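Local coordinates for hypothetical protein (Legionella pneumophila subsp. pneumophila, PDB 2IM9) that is of unknown function but belongs to the N-acetylmuramoyl-L-alanine amidase-like family in the papain-type peptidase clan, which suggests a role in cleaving cell-wall amide bonds, at residues A[280-285]-A[291-296]; A[140-145]-A[246-251]; A[74-79]-A[126-131]; A[119-124]-A[146-151]. All coordinates share one frame; numbering follows the deposited sequence.

Contact 1 (A[280-285]-A[291-296]); sequences FFRQAS and VVDVSL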
loop_
_atom_site.group_PDB
_atom_site.type_symbol
_atom_site.label_atom_id
_atom_site.label_comp_id
_atom_site.label_asym_id
_atom_site.label_seq_id
_atom_site.Cartn_x
_atom_site.Cartn_y
_atom_site.Cartn_z
ATOM N N PHE A 280 3.544 -13.936 10.029
ATOM C CA PHE A 280 2.805 -14.009 8.777
ATOM C C PHE A 280 2.823 -12.693 8.000
ATOM O O PHE A 280 2.974 -11.608 8.568
ATOM C CB PHE A 280 1.369 -14.506 9.019
ATOM C CG PHE A 280 1.319 -15.928 9.514
ATOM C CD1 PHE A 280 1.215 -16.988 8.621
ATOM C CD2 PHE A 280 1.462 -16.202 10.871
ATOM C CE1 PHE A 280 1.220 -18.323 9.089
ATOM C CE2 PHE A 280 1.462 -17.511 11.337
ATOM C CZ PHE A 280 1.339 -18.570 10.439
ATOM N N PHE A 281 2.703 -12.833 6.697
ATOM C CA PHE A 281 2.573 -11.711 5.777
ATOM C C PHE A 281 1.119 -11.745 5.340
ATOM O O PHE A 281 0.676 -12.666 4.640
ATOM C CB PHE A 281 3.537 -11.915 4.613
ATOM C CG PHE A 281 3.607 -10.783 3.640
ATOM C CD1 PHE A 281 3.558 -9.443 4.061
ATOM C CD2 PHE A 281 3.837 -11.054 2.293
ATOM C CE1 PHE A 281 3.684 -8.402 3.141
ATOM C CE2 PHE A 281 3.969 -10.000 1.366
ATOM C CZ PHE A 281 3.888 -8.684 1.796
ATOM N N ARG A 282 0.357 -10.764 5.811
ATOM C CA ARG A 282 -1.070 -10.700 5.508
ATOM C C ARG A 282 -1.277 -9.683 4.400
ATOM O O ARG A 282 -0.963 -8.517 4.561
ATOM C CB ARG A 282 -1.855 -10.311 6.758
ATOM C CG ARG A 282 -3.373 -10.272 6.544
ATOM C CD ARG A 282 -4.073 -10.116 7.889
ATOM N NE ARG A 282 -4.011 -11.351 8.671
ATOM C CZ ARG A 282 -4.287 -11.418 9.969
ATOM N NH1 ARG A 282 -4.635 -10.326 10.642
ATOM N NH2 ARG A 282 -4.210 -12.587 10.597
ATOM N N GLN A 283 -1.768 -10.136 3.247
ATOM C CA GLN A 283 -1.859 -9.241 2.088
ATOM C C GLN A 283 -2.873 -9.709 1.074
ATOM O O GLN A 283 -3.323 -10.852 1.120
ATOM C CB GLN A 283 -0.495 -9.004 1.395
ATOM C CG GLN A 283 0.548 -10.059 1.612
ATOM C CD GLN A 283 0.339 -11.310 0.765
ATOM O OE1 GLN A 283 0.393 -11.263 -0.475
ATOM N NE2 GLN A 283 0.171 -12.448 1.437
ATOM N N ALA A 284 -3.257 -8.787 0.200
ATOM C CA ALA A 284 -4.145 -9.072 -0.912
ATOM C C ALA A 284 -3.244 -9.572 -2.029
ATOM O O ALA A 284 -2.387 -8.828 -2.538
ATOM C CB ALA A 284 -4.902 -7.807 -1.324
ATOM N N SER A 285 -3.431 -10.843 -2.371
ATOM C CA SER A 285 -2.523 -11.571 -3.243
ATOM C C SER A 285 -3.150 -11.881 -4.595
ATOM O O SER A 285 -4.175 -12.558 -4.656
ATOM C CB SER A 285 -2.121 -12.878 -2.553
ATOM O OG SER A 285 -1.437 -13.742 -3.447
ATOM N N VAL A 291 -7.299 -11.992 -0.174
ATOM C CA VAL A 291 -6.515 -11.623 1.011
ATOM C C VAL A 291 -6.168 -12.898 1.767
ATOM O O VAL A 291 -7.060 -13.649 2.161
ATOM C CB VAL A 291 -7.290 -10.653 1.923
ATOM C CG1 VAL A 291 -6.510 -10.382 3.225
ATOM C CG2 VAL A 291 -7.571 -9.330 1.183
ATOM N N VAL A 292 -4.870 -13.132 1.953
ATOM C CA VAL A 292 -4.389 -14.343 2.631
ATOM C C VAL A 292 -3.324 -14.048 3.679
ATOM O O VAL A 292 -2.714 -12.986 3.652
ATOM C CB VAL A 292 -3.788 -15.364 1.616
ATOM C CG1 VAL A 292 -4.849 -15.847 0.642
ATOM C CG2 VAL A 292 -2.547 -14.797 0.880
ATOM N N ASP A 293 -3.120 -15.010 4.585
ATOM C CA ASP A 293 -1.955 -15.076 5.469
ATOM C C ASP A 293 -0.985 -16.109 4.920
ATOM O O ASP A 293 -1.386 -17.249 4.670
ATOM C CB ASP A 293 -2.381 -15.567 6.861
ATOM C CG ASP A 293 -2.928 -14.469 7.730
ATOM O OD1 ASP A 293 -2.817 -13.301 7.321
ATOM O OD2 ASP A 293 -3.464 -14.769 8.820
ATOM N N VAL A 294 0.272 -15.723 4.723
ATOM C CA VAL A 294 1.319 -16.690 4.351
ATOM C C VAL A 294 2.522 -16.507 5.284
ATOM O O VAL A 294 2.810 -15.391 5.709
ATOM C CB VAL A 294 1.785 -16.556 2.868
ATOM C CG1 VAL A 294 0.636 -16.791 1.879
ATOM C CG2 VAL A 294 2.462 -15.209 2.634
ATOM N N SER A 295 3.216 -17.594 5.618
ATOM C CA SER A 295 4.450 -17.476 6.402
ATOM C C SER A 295 5.381 -16.451 5.758
ATOM O O SER A 295 5.687 -16.573 4.573
ATOM C CB SER A 295 5.179 -18.817 6.485
ATOM O OG SER A 295 6.557 -18.614 6.805
ATOM N N LEU A 296 5.821 -15.433 6.516
ATOM C CA LEU A 296 6.683 -14.405 5.913
ATOM C C LEU A 296 8.038 -15.013 5.518
ATOM O O LEU A 296 8.565 -14.730 4.453
ATOM C CB LEU A 296 6.866 -13.172 6.817
ATOM C CG LEU A 296 7.844 -12.126 6.238
ATOM C CD1 LEU A 296 7.258 -11.392 4.991
ATOM C CD2 LEU A 296 8.350 -11.124 7.276
#
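Phe280 begins the pairing beside Ser295: CD1 of the Phe280 ring lies 3.7 Å from Ser295 N, and the ring lies obliquely to the Val294-Ser295 peptide at the end of the strand. At Phe281 the antiparallel hydrogen-bonded pairing with Val294 sets in, with Phe281 N to Val294 O at 2.7 Å. Phe281 O accepts twice, from Val294 N and from Gln283 NE2, and the two donors reach it from opposite faces of the carbonyl plane. Arg282, its CG anti to the backbone N (chi1 -178°), runs alongside Asp293 on the other face of the hairpin. Its NE meets Asp293 OD1 at 2.7 Å and its NH2 meets Asp293 OD2 at 2.9 Å, a side-on two-point salt bridge using the syn lone pair of each oxygen; the two planes differ by 16°. The unusual first torsion of Gln283 (chi1 23°) lays CG 3.3 Å above the centre of the Phe281 ring; the bend at chi2 then turns the amide back so that NE2 reaches Phe281 O and comes to 3.6 Å from Val292 CG2. Farther along, Ala284 CB touches Val291 CG2 at 4.0 Å. These pairs define a beta hairpin. Strand 264-275 flanks segment 280-285 through backbone bonds from Phe280 to Ile273 and from Arg282 to Phe271; helices 53-63 and 95-107 lie against the Arg282 side, where Ser61 binds Arg282 NH1 and Lys65 gives Asp293 a second charged partner.

Contact 2 (A[140-145]-A[246-251]); sequences DWNNYN and VIEIIR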
loop_
_atom_site.group_PDB
_atom_site.type_symbol
_atom_site.label_atom_id
_atom_site.label_comp_id
_atom_site.label_asym_id
_atom_site.label_seq_id
_atom_site.Cartn_x
_atom_site.Cartn_y
_atom_site.Cartn_z
ATOM N N ASP A 140 5.471 8.940 -3.118
ATOM C CA ASP A 140 4.177 9.504 -2.727
ATOM C C ASP A 140 3.737 8.982 -1.358
ATOM O O ASP A 140 3.673 9.730 -0.387
ATOM C CB ASP A 140 3.087 9.171 -3.745
ATOM C CG ASP A 140 3.318 9.796 -5.103
ATOM O OD1 ASP A 140 3.853 10.924 -5.191
ATOM O OD2 ASP A 140 2.912 9.155 -6.086
ATOM N N TRP A 141 3.416 7.693 -1.284
ATOM C CA TRP A 141 2.706 7.162 -0.116
ATOM C C TRP A 141 3.572 7.162 1.129
ATOM O O TRP A 141 3.175 7.738 2.167
ATOM C CB TRP A 141 2.188 5.744 -0.402
ATOM C CG TRP A 141 1.175 5.227 0.596
ATOM C CD1 TRP A 141 -0.163 5.529 0.642
ATOM C CD2 TRP A 141 1.402 4.264 1.638
ATOM N NE1 TRP A 141 -0.771 4.849 1.674
ATOM C CE2 TRP A 141 0.165 4.069 2.308
ATOM C CE3 TRP A 141 2.531 3.577 2.088
ATOM C CZ2 TRP A 141 0.025 3.194 3.390
ATOM C CZ3 TRP A 141 2.399 2.702 3.171
ATOM C CH2 TRP A 141 1.146 2.512 3.806
ATOM N N ASN A 142 4.734 6.506 1.061
ATOM C CA ASN A 142 5.650 6.532 2.208
ATOM C C ASN A 142 5.982 7.982 2.587
ATOM O O ASN A 142 5.891 8.365 3.758
ATOM C CB ASN A 142 6.959 5.813 1.885
ATOM C CG ASN A 142 6.830 4.304 1.872
ATOM O OD1 ASN A 142 5.781 3.736 2.190
ATOM N ND2 ASN A 142 7.924 3.638 1.530
ATOM N N ASN A 143 6.376 8.780 1.601
ATOM C CA ASN A 143 6.828 10.150 1.871
ATOM C C ASN A 143 5.766 10.986 2.591
ATOM O O ASN A 143 6.015 11.540 3.676
ATOM C CB ASN A 143 7.256 10.811 0.558
ATOM C CG ASN A 143 7.629 12.260 0.736
ATOM O OD1 ASN A 143 8.598 12.578 1.413
ATOM N ND2 ASN A 143 6.837 13.152 0.143
ATOM N N TYR A 144 4.578 11.038 2.002
ATOM C CA TYR A 144 3.503 11.868 2.543
ATOM C C TYR A 144 2.958 11.348 3.862
ATOM O O TYR A 144 2.652 12.146 4.763
ATOM C CB TYR A 144 2.389 12.098 1.513
ATOM C CG TYR A 144 2.822 13.016 0.393
ATOM C CD1 TYR A 144 3.331 14.287 0.669
ATOM C CD2 TYR A 144 2.738 12.615 -0.937
ATOM C CE1 TYR A 144 3.753 15.132 -0.350
ATOM C CE2 TYR A 144 3.159 13.452 -1.966
ATOM C CZ TYR A 144 3.665 14.710 -1.663
ATOM O OH TYR A 144 4.073 15.551 -2.663
ATOM N N ASN A 145 2.850 10.028 4.002
ATOM C CA ASN A 145 2.301 9.480 5.239
ATOM C C ASN A 145 3.303 9.506 6.397
ATOM O O ASN A 145 2.904 9.533 7.559
ATOM C CB ASN A 145 1.634 8.113 5.001
ATOM C CG ASN A 145 0.316 8.245 4.251
ATOM O OD1 ASN A 145 -0.586 8.964 4.684
ATOM N ND2 ASN A 145 0.199 7.562 3.107
ATOM N N VAL A 246 3.902 -2.501 8.564
ATOM C CA VAL A 246 3.680 -2.555 7.129
ATOM C C VAL A 246 4.975 -3.028 6.488
ATOM O O VAL A 246 6.042 -2.432 6.741
ATOM C CB VAL A 246 3.296 -1.155 6.569
ATOM C CG1 VAL A 246 3.267 -1.181 5.046
ATOM C CG2 VAL A 246 1.926 -0.689 7.171
ATOM N N ILE A 247 4.885 -4.110 5.700
ATOM C CA ILE A 247 6.053 -4.684 4.994
ATOM C C ILE A 247 5.936 -4.401 3.506
ATOM O O ILE A 247 4.919 -4.752 2.898
ATOM C CB ILE A 247 6.111 -6.230 5.166
ATOM C CG1 ILE A 247 6.270 -6.603 6.643
ATOM C CG2 ILE A 247 7.251 -6.817 4.346
ATOM C CD1 ILE A 247 6.006 -8.084 6.879
ATOM N N GLU A 248 6.952 -3.751 2.942
ATOM C CA GLU A 248 7.025 -3.493 1.497
ATOM C C GLU A 248 8.115 -4.329 0.839
ATOM O O GLU A 248 9.219 -4.485 1.382
ATOM C CB GLU A 248 7.261 -2.000 1.226
ATOM C CG GLU A 248 6.103 -1.131 1.692
ATOM C CD GLU A 248 6.400 0.362 1.747
ATOM O OE1 GLU A 248 7.557 0.768 1.505
ATOM O OE2 GLU A 248 5.443 1.125 2.017
ATOM N N ILE A 249 7.809 -4.843 -0.348
ATOM C CA ILE A 249 8.739 -5.708 -1.053
ATOM C C ILE A 249 9.553 -4.851 -2.021
ATOM O O ILE A 249 8.966 -4.173 -2.864
ATOM C CB ILE A 249 7.985 -6.838 -1.815
ATOM C CG1 ILE A 249 7.107 -7.680 -0.865
ATOM C CG2 ILE A 249 8.978 -7.681 -2.630
ATOM C CD1 ILE A 249 7.828 -8.256 0.360
ATOM N N ILE A 250 10.887 -4.907 -1.915
ATOM C CA ILE A 250 11.770 -3.929 -2.560
ATOM C C ILE A 250 12.567 -4.521 -3.712
ATOM O O ILE A 250 13.191 -5.582 -3.563
ATOM C CB ILE A 250 12.754 -3.310 -1.507
ATOM C CG1 ILE A 250 11.975 -2.768 -0.287
ATOM C CG2 ILE A 250 13.643 -2.227 -2.150
ATOM C CD1 ILE A 250 10.844 -1.784 -0.620
ATOM N N ARG A 251 12.538 -3.824 -4.843
ATOM C CA ARG A 251 13.287 -4.199 -6.029
ATOM C C ARG A 251 14.173 -2.998 -6.400
ATOM O O ARG A 251 13.719 -2.089 -7.106
ATOM C CB ARG A 251 12.323 -4.546 -7.157
ATOM C CG ARG A 251 11.378 -5.698 -6.835
ATOM C CD ARG A 251 10.707 -6.238 -8.052
ATOM N NE ARG A 251 9.539 -7.035 -7.721
ATOM C CZ ARG A 251 9.092 -8.030 -8.483
ATOM N NH1 ARG A 251 9.736 -8.346 -9.607
ATOM N NH2 ARG A 251 7.998 -8.696 -8.129
#
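Glu248 reaches out from its strand to meet Trp141 and Asn142 of the helix. Its CG is anti to the carbonyl carbon (chi1 -64°), and the chain beyond is extended, so the carboxylate stands well off the backbone and bridges segments whose axes are 12.7 Å apart. OE2 of Glu248 sits 3.6 Å from CZ3 of Trp141, at the ring edge and near its plane. The Asn142 side chain comes from the opposite direction: its CG lies 3.5 Å from Glu248 OE2 and 3.6 Å from Glu248 OE1, and the amide and carboxylate planes are nearly coplanar, 5° apart.

Helix 137-147 is thus laid against the antiparallel sheet of this papain-like clan member, on strand 246-254, which runs between strands 264-275 and 311-317.

With CG anti to the backbone N (chi1 -166°), the indole of Trp141 is directed at the strand. CZ3 of Trp141 meets CG1 of Val246 at 4.4 Å, an oblique apolar touch, and the indole nitrogen NE1 is taken by Asn100 OD1. One face of the same ring carries Asn145 ND2, 3.1 Å above the plane and offset toward the rim; that nitrogen also makes a weak bond back to Trp141 O at 3.1 Å. Around the buried carboxylate, Asn313, Gln315 and Ile266 from the two adjoining strands pack on the Glu248 side chain.

Contact 3 (A[74-79]-A[126-131]); sequences LGEGPN and GKRSYI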
loop_
_atom_site.group_PDB
_atom_site.type_symbol
_atom_site.label_atom_id
_atom_site.label_comp_id
_atom_site.label_asym_id
_atom_site.label_seq_id
_atom_site.Cartn_x
_atom_site.Cartn_y
_atom_site.Cartn_z
ATOM N N LEU A 74 -9.782 0.693 -6.333
ATOM C CA LEU A 74 -10.376 1.996 -5.991
ATOM C C LEU A 74 -10.060 3.053 -7.025
ATOM O O LEU A 74 -9.022 2.994 -7.706
ATOM C CB LEU A 74 -9.859 2.473 -4.619
ATOM C CG LEU A 74 -10.164 1.530 -3.444
ATOM C CD1 LEU A 74 -9.711 2.132 -2.093
ATOM C CD2 LEU A 74 -11.654 1.236 -3.410
ATOM N N GLY A 75 -10.945 4.040 -7.110
ATOM C CA GLY A 75 -10.722 5.220 -7.934
ATOM C C GLY A 75 -11.106 6.487 -7.180
ATOM O O GLY A 75 -10.947 6.581 -5.951
ATOM N N GLU A 76 -11.587 7.485 -7.920
ATOM C CA GLU A 76 -11.975 8.761 -7.321
ATOM C C GLU A 76 -13.484 8.840 -7.066
ATOM O O GLU A 76 -13.970 9.841 -6.531
ATOM C CB GLU A 76 -11.505 9.935 -8.184
ATOM C CG GLU A 76 -10.050 10.349 -7.914
ATOM C CD GLU A 76 -9.054 9.253 -8.274
ATOM O OE1 GLU A 76 -8.920 8.935 -9.484
ATOM O OE2 GLU A 76 -8.426 8.702 -7.342
ATOM N N GLY A 77 -14.204 7.774 -7.405
ATOM C CA GLY A 77 -15.618 7.663 -7.051
ATOM C C GLY A 77 -16.583 7.949 -8.184
ATOM O O GLY A 77 -16.182 8.269 -9.315
ATOM N N PRO A 78 -17.886 7.875 -7.884
ATOM C CA PRO A 78 -18.891 8.169 -8.889
ATOM C C PRO A 78 -18.656 9.572 -9.434
ATOM O O PRO A 78 -18.213 10.463 -8.694
ATOM C CB PRO A 78 -20.209 8.119 -8.086
ATOM C CG PRO A 78 -19.919 7.194 -6.937
ATOM C CD PRO A 78 -18.476 7.525 -6.571
ATOM N N ASN A 79 -18.925 9.766 -10.718
ATOM C CA ASN A 79 -18.806 11.062 -11.348
ATOM C C ASN A 79 -17.378 11.590 -11.454
ATOM O O ASN A 79 -17.185 12.746 -11.823
ATOM C CB ASN A 79 -19.694 12.098 -10.628
ATOM C CG ASN A 79 -21.115 11.597 -10.420
ATOM O OD1 ASN A 79 -21.811 11.285 -11.388
ATOM N ND2 ASN A 79 -21.557 11.522 -9.155
ATOM N N GLY A 126 -5.164 15.127 1.315
ATOM C CA GLY A 126 -6.580 14.774 1.268
ATOM C C GLY A 126 -7.372 15.458 0.163
ATOM O O GLY A 126 -8.603 15.527 0.221
ATOM N N LYS A 127 -6.674 15.962 -0.849
ATOM C CA LYS A 127 -7.352 16.635 -1.962
ATOM C C LYS A 127 -7.577 15.621 -3.082
ATOM O O LYS A 127 -6.628 15.169 -3.729
ATOM C CB LYS A 127 -6.530 17.834 -2.432
ATOM C CG LYS A 127 -6.319 18.897 -1.337
ATOM C CD LYS A 127 -5.522 20.085 -1.865
ATOM C CE LYS A 127 -5.558 21.273 -0.890
ATOM N NZ LYS A 127 -4.371 21.359 0.027
ATOM N N ARG A 128 -8.834 15.246 -3.288
ATOM C CA ARG A 128 -9.171 14.144 -4.194
ATOM C C ARG A 128 -9.006 14.487 -5.670
ATOM O O ARG A 128 -9.717 15.343 -6.222
ATOM C CB ARG A 128 -10.606 13.670 -3.936
ATOM C CG ARG A 128 -11.061 12.527 -4.861
ATOM C CD ARG A 128 -12.602 12.412 -4.921
ATOM N NE ARG A 128 -13.218 12.546 -3.600
ATOM C CZ ARG A 128 -13.028 11.708 -2.583
ATOM N NH1 ARG A 128 -13.640 11.927 -1.425
ATOM N NH2 ARG A 128 -12.222 10.657 -2.713
ATOM N N SER A 129 -8.063 13.806 -6.314
ATOM C CA SER A 129 -7.883 13.924 -7.764
ATOM C C SER A 129 -6.967 12.812 -8.215
ATOM O O SER A 129 -6.183 12.286 -7.409
ATOM C CB SER A 129 -7.285 15.293 -8.141
ATOM O OG SER A 129 -5.911 15.350 -7.779
ATOM N N TYR A 130 -7.063 12.444 -9.496
ATOM C CA TYR A 130 -6.156 11.436 -10.037
ATOM C C TYR A 130 -4.683 11.792 -9.774
ATOM O O TYR A 130 -3.923 10.957 -9.284
ATOM C CB TYR A 130 -6.399 11.175 -11.530
ATOM C CG TYR A 130 -5.647 9.936 -11.988
ATOM C CD1 TYR A 130 -6.261 8.691 -11.984
ATOM C CD2 TYR A 130 -4.301 10.007 -12.349
ATOM C CE1 TYR A 130 -5.575 7.551 -12.382
ATOM C CE2 TYR A 130 -3.587 8.862 -12.740
ATOM C CZ TYR A 130 -4.230 7.642 -12.747
ATOM O OH TYR A 130 -3.543 6.499 -13.109
ATOM N N ILE A 131 -4.281 13.027 -10.072
ATOM C CA ILE A 131 -2.858 13.353 -9.976
ATOM C C ILE A 131 -2.396 13.438 -8.532
ATOM O O ILE A 131 -1.217 13.254 -8.275
ATOM C CB ILE A 131 -2.459 14.644 -10.723
ATOM C CG1 ILE A 131 -3.056 15.871 -10.035
ATOM C CG2 ILE A 131 -2.828 14.542 -12.212
ATOM C CD1 ILE A 131 -2.415 17.168 -10.474
#
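A loop-to-loop contact in the amidase-like fold brings Glu76 against Arg128 and Tyr130, joining the connection before helix 95-107 to the one after helix 111-122. Neither segment holds a helix or strand, and their nearest CA atoms, those of Glu76 and Ser129, are 6.6 Å apart; the Glu76 side chain fills the gap, touching both side-chain and backbone atoms of 128-130. Between the two segments the contact is van der Waals in kind. The Glu76 and Arg128 side chains run antiparallel alongside one another, CG of Glu76 lying 3.9 Å from CG of Arg128. The charged ends stay apart: Glu76 OE2 and Arg128 NH2 are separated by 6.3 Å, too far for a salt bridge. The Glu76 chain instead bends at chi2 (64°), and its carboxylate is held from outside the two segments, OE2 by Tyr123 OH and OE1 in a salt bridge to Arg133, which would favour the charged form. That same bend sets the carboxylate beside Tyr130, the two planes at 90°, with Glu76 OE1 3.7 Å from Tyr130 CD1. Tyr130 OH itself pairs with Lys183. At the backbone of Glu76, CD of Arg128 comes to 3.3 Å from Glu76 O.

Contact 4 (A[119-124]-A[146-151]); sequences KHTRYK and QKRGLL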
loop_
_atom_site.group_PDB
_atom_site.type_symbol
_atom_site.label_atom_id
_atom_site.label_comp_id
_atom_site.label_asym_id
_atom_site.label_seq_id
_atom_site.Cartn_x
_atom_site.Cartn_y
_atom_site.Cartn_z
ATOM N N LYS A 119 -9.305 9.382 2.862
ATOM C CA LYS A 119 -9.031 10.472 1.909
ATOM C C LYS A 119 -7.611 11.020 2.134
ATOM O O LYS A 119 -6.848 11.189 1.181
ATOM C CB LYS A 119 -10.091 11.579 1.996
ATOM C CG LYS A 119 -9.984 12.612 0.877
ATOM C CD LYS A 119 -11.164 13.610 0.900
ATOM C CE LYS A 119 -11.166 14.490 2.128
ATOM N NZ LYS A 119 -12.440 15.299 2.191
ATOM N N HIS A 120 -7.240 11.256 3.396
ATOM C CA HIS A 120 -5.918 11.802 3.685
ATOM C C HIS A 120 -4.762 10.816 3.568
ATOM O O HIS A 120 -3.621 11.237 3.530
ATOM C CB HIS A 120 -5.902 12.500 5.051
ATOM C CG HIS A 120 -6.518 13.856 5.013
ATOM N ND1 HIS A 120 -7.874 14.059 5.148
ATOM C CD2 HIS A 120 -5.971 15.075 4.805
ATOM C CE1 HIS A 120 -8.133 15.354 5.052
ATOM N NE2 HIS A 120 -6.993 15.990 4.849
ATOM N N THR A 121 -5.048 9.519 3.506
ATOM C CA THR A 121 -4.005 8.512 3.339
ATOM C C THR A 121 -3.782 8.220 1.846
ATOM O O THR A 121 -2.640 7.969 1.426
ATOM C CB THR A 121 -4.359 7.192 4.099
ATOM O OG1 THR A 121 -4.596 7.486 5.485
ATOM C CG2 THR A 121 -3.211 6.209 4.038
ATOM N N ARG A 122 -4.870 8.272 1.069
ATOM C CA ARG A 122 -4.841 7.928 -0.356
ATOM C C ARG A 122 -4.370 9.063 -1.235
ATOM O O ARG A 122 -3.812 8.810 -2.303
ATOM C CB ARG A 122 -6.225 7.504 -0.854
ATOM C CG ARG A 122 -6.669 6.139 -0.391
ATOM C CD ARG A 122 -7.966 5.776 -1.156
ATOM N NE ARG A 122 -7.675 5.474 -2.559
ATOM C CZ ARG A 122 -8.443 5.840 -3.584
ATOM N NH1 ARG A 122 -9.560 6.548 -3.366
ATOM N NH2 ARG A 122 -8.089 5.508 -4.829
ATOM N N TYR A 123 -4.600 10.303 -0.786
ATOM C CA TYR A 123 -4.326 11.499 -1.588
ATOM C C TYR A 123 -3.439 12.476 -0.843
ATOM O O TYR A 123 -3.599 12.681 0.347
ATOM C CB TYR A 123 -5.620 12.231 -1.945
ATOM C CG TYR A 123 -6.576 11.389 -2.751
ATOM C CD1 TYR A 123 -6.482 11.329 -4.144
ATOM C CD2 TYR A 123 -7.572 10.657 -2.121
ATOM C CE1 TYR A 123 -7.364 10.535 -4.892
ATOM C CE2 TYR A 123 -8.453 9.866 -2.841
ATOM C CZ TYR A 123 -8.336 9.801 -4.219
ATOM O OH TYR A 123 -9.227 9.026 -4.911
ATOM N N LYS A 124 -2.535 13.110 -1.570
ATOM C CA LYS A 124 -1.732 14.202 -1.015
ATOM C C LYS A 124 -2.629 15.312 -0.442
ATOM O O LYS A 124 -3.473 15.869 -1.154
ATOM C CB LYS A 124 -0.809 14.755 -2.103
ATOM C CG LYS A 124 0.165 15.796 -1.617
ATOM C CD LYS A 124 0.842 16.497 -2.775
ATOM C CE LYS A 124 1.655 17.698 -2.282
ATOM N NZ LYS A 124 2.433 18.312 -3.414
ATOM N N GLN A 146 4.594 9.541 6.074
ATOM C CA GLN A 146 5.622 9.764 7.087
ATOM C C GLN A 146 5.603 11.226 7.505
ATOM O O GLN A 146 5.600 11.534 8.711
ATOM C CB GLN A 146 7.008 9.370 6.578
ATOM C CG GLN A 146 7.260 7.866 6.565
ATOM C CD GLN A 146 8.420 7.459 5.654
ATOM O OE1 GLN A 146 8.611 6.264 5.349
ATOM N NE2 GLN A 146 9.182 8.444 5.191
ATOM N N LYS A 147 5.552 12.118 6.515
ATOM C CA LYS A 147 5.582 13.569 6.779
ATOM C C LYS A 147 4.443 14.009 7.690
ATOM O O LYS A 147 4.640 14.853 8.578
ATOM C CB LYS A 147 5.636 14.385 5.471
ATOM C CG LYS A 147 6.981 14.265 4.731
ATOM C CD LYS A 147 7.890 15.487 4.889
ATOM C CE LYS A 147 9.287 15.242 4.282
ATOM N NZ LYS A 147 9.276 14.896 2.813
ATOM N N ARG A 148 3.273 13.398 7.533
ATOM C CA ARG A 148 2.122 13.797 8.329
ATOM C C ARG A 148 1.979 13.004 9.631
ATOM O O ARG A 148 1.022 13.186 10.390
ATOM C CB ARG A 148 0.860 13.764 7.493
ATOM C CG ARG A 148 0.336 12.403 7.228
ATOM C CD ARG A 148 -0.754 12.516 6.213
ATOM N NE ARG A 148 -1.395 11.228 6.040
ATOM C CZ ARG A 148 -2.490 10.843 6.685
ATOM N NH1 ARG A 148 -3.083 11.661 7.538
ATOM N NH2 ARG A 148 -2.992 9.636 6.455
ATOM N N GLY A 149 2.948 12.135 9.890
ATOM C CA GLY A 149 3.061 11.478 11.188
ATOM C C GLY A 149 2.272 10.202 11.362
ATOM O O GLY A 149 2.074 9.741 12.493
ATOM N N LEU A 150 1.829 9.616 10.249
ATOM C CA LEU A 150 1.142 8.326 10.302
ATOM C C LEU A 150 2.120 7.154 10.406
ATOM O O LEU A 150 1.900 6.216 11.214
ATOM C CB LEU A 150 0.221 8.144 9.089
ATOM C CG LEU A 150 -0.481 6.784 9.011
ATOM C CD1 LEU A 150 -1.310 6.521 10.264
ATOM C CD2 LEU A 150 -1.372 6.701 7.758
ATOM N N LEU A 151 3.175 7.203 9.593
ATOM C CA LEU A 151 4.145 6.107 9.508
ATOM C C LEU A 151 5.540 6.528 9.944
ATOM O O LEU A 151 5.925 7.706 9.818
ATOM C CB LEU A 151 4.232 5.578 8.066
ATOM C CG LEU A 151 2.921 5.109 7.420
ATOM C CD1 LEU A 151 3.132 4.834 5.934
ATOM C CD2 LEU A 151 2.368 3.879 8.144
#
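Arg148 NH1, lying 3.9 Å from CB of His120, is held by two backbone carbonyls near the C-terminus, Cys327 O and Gln328 O, while NE of the same guanidinium donates to Asn145 OD1. Bonds on different nitrogens fix the rotation of this flat group. Its position starts with a CG set between backbone N and carbonyl carbon (chi1 75°), after which the chain runs extended to NE and crosses to helix 111-122. There the carbonyl of His120 lies over one guanidinium face: His120 O is 3.1 Å above the plane, offset toward the rim, and 3.4 Å from Arg148 CZ. The oxygen approaches the face at angles poor for hydrogen bonding, although its partial negative charge would probably still favour the cation. At the guanidinium edge, Thr121 OG1 stands 2.9 Å from Arg148 NH2, again poorly aligned; the hydroxyl's own partner is Cys117 O, one turn back. Leu150 adds an apolar flank, its CD2 reaching 4.0 Å from Thr121 OG1 and 4.2 Å from Thr121 CG2, the Leu150 side chain lying roughly perpendicular to that of Thr121. Between these residues, Gly149 ends helix 137-147 in a Schellman motif with positive phi. Helix 95-107 backs Thr121 and Leu150, strand 311-317 touches Leu150 through Val317, and the C-terminal tail, tied to helix 111-122 by the Cys117-Cys327 disulfide, covers Arg148.

Contacts 2 and 4 share helix 137-147 and have centres 11 Å apart; Asn145 O in contact 2 probably accepts from both Leu150 N and Leu151 N in contact 4, at 2.9 and 3.1 Å. Contact 4 leads on to contact 3, whose centre is 15 Å from its own, because Gly75 O probably bonds Arg122 NH1 at 2.9 Å. Contact 1 joins the other end: Phe281 CE1 packs at 3.8 Å on Ile247 CB of contact 2, and the strands of both contacts lie in the same sheet. Contacts 1 and 3 do not touch, with centres 28 Å apart on opposite sides of the chain's centre. The four therefore form a chain from peripheral loops through helices to the hairpin.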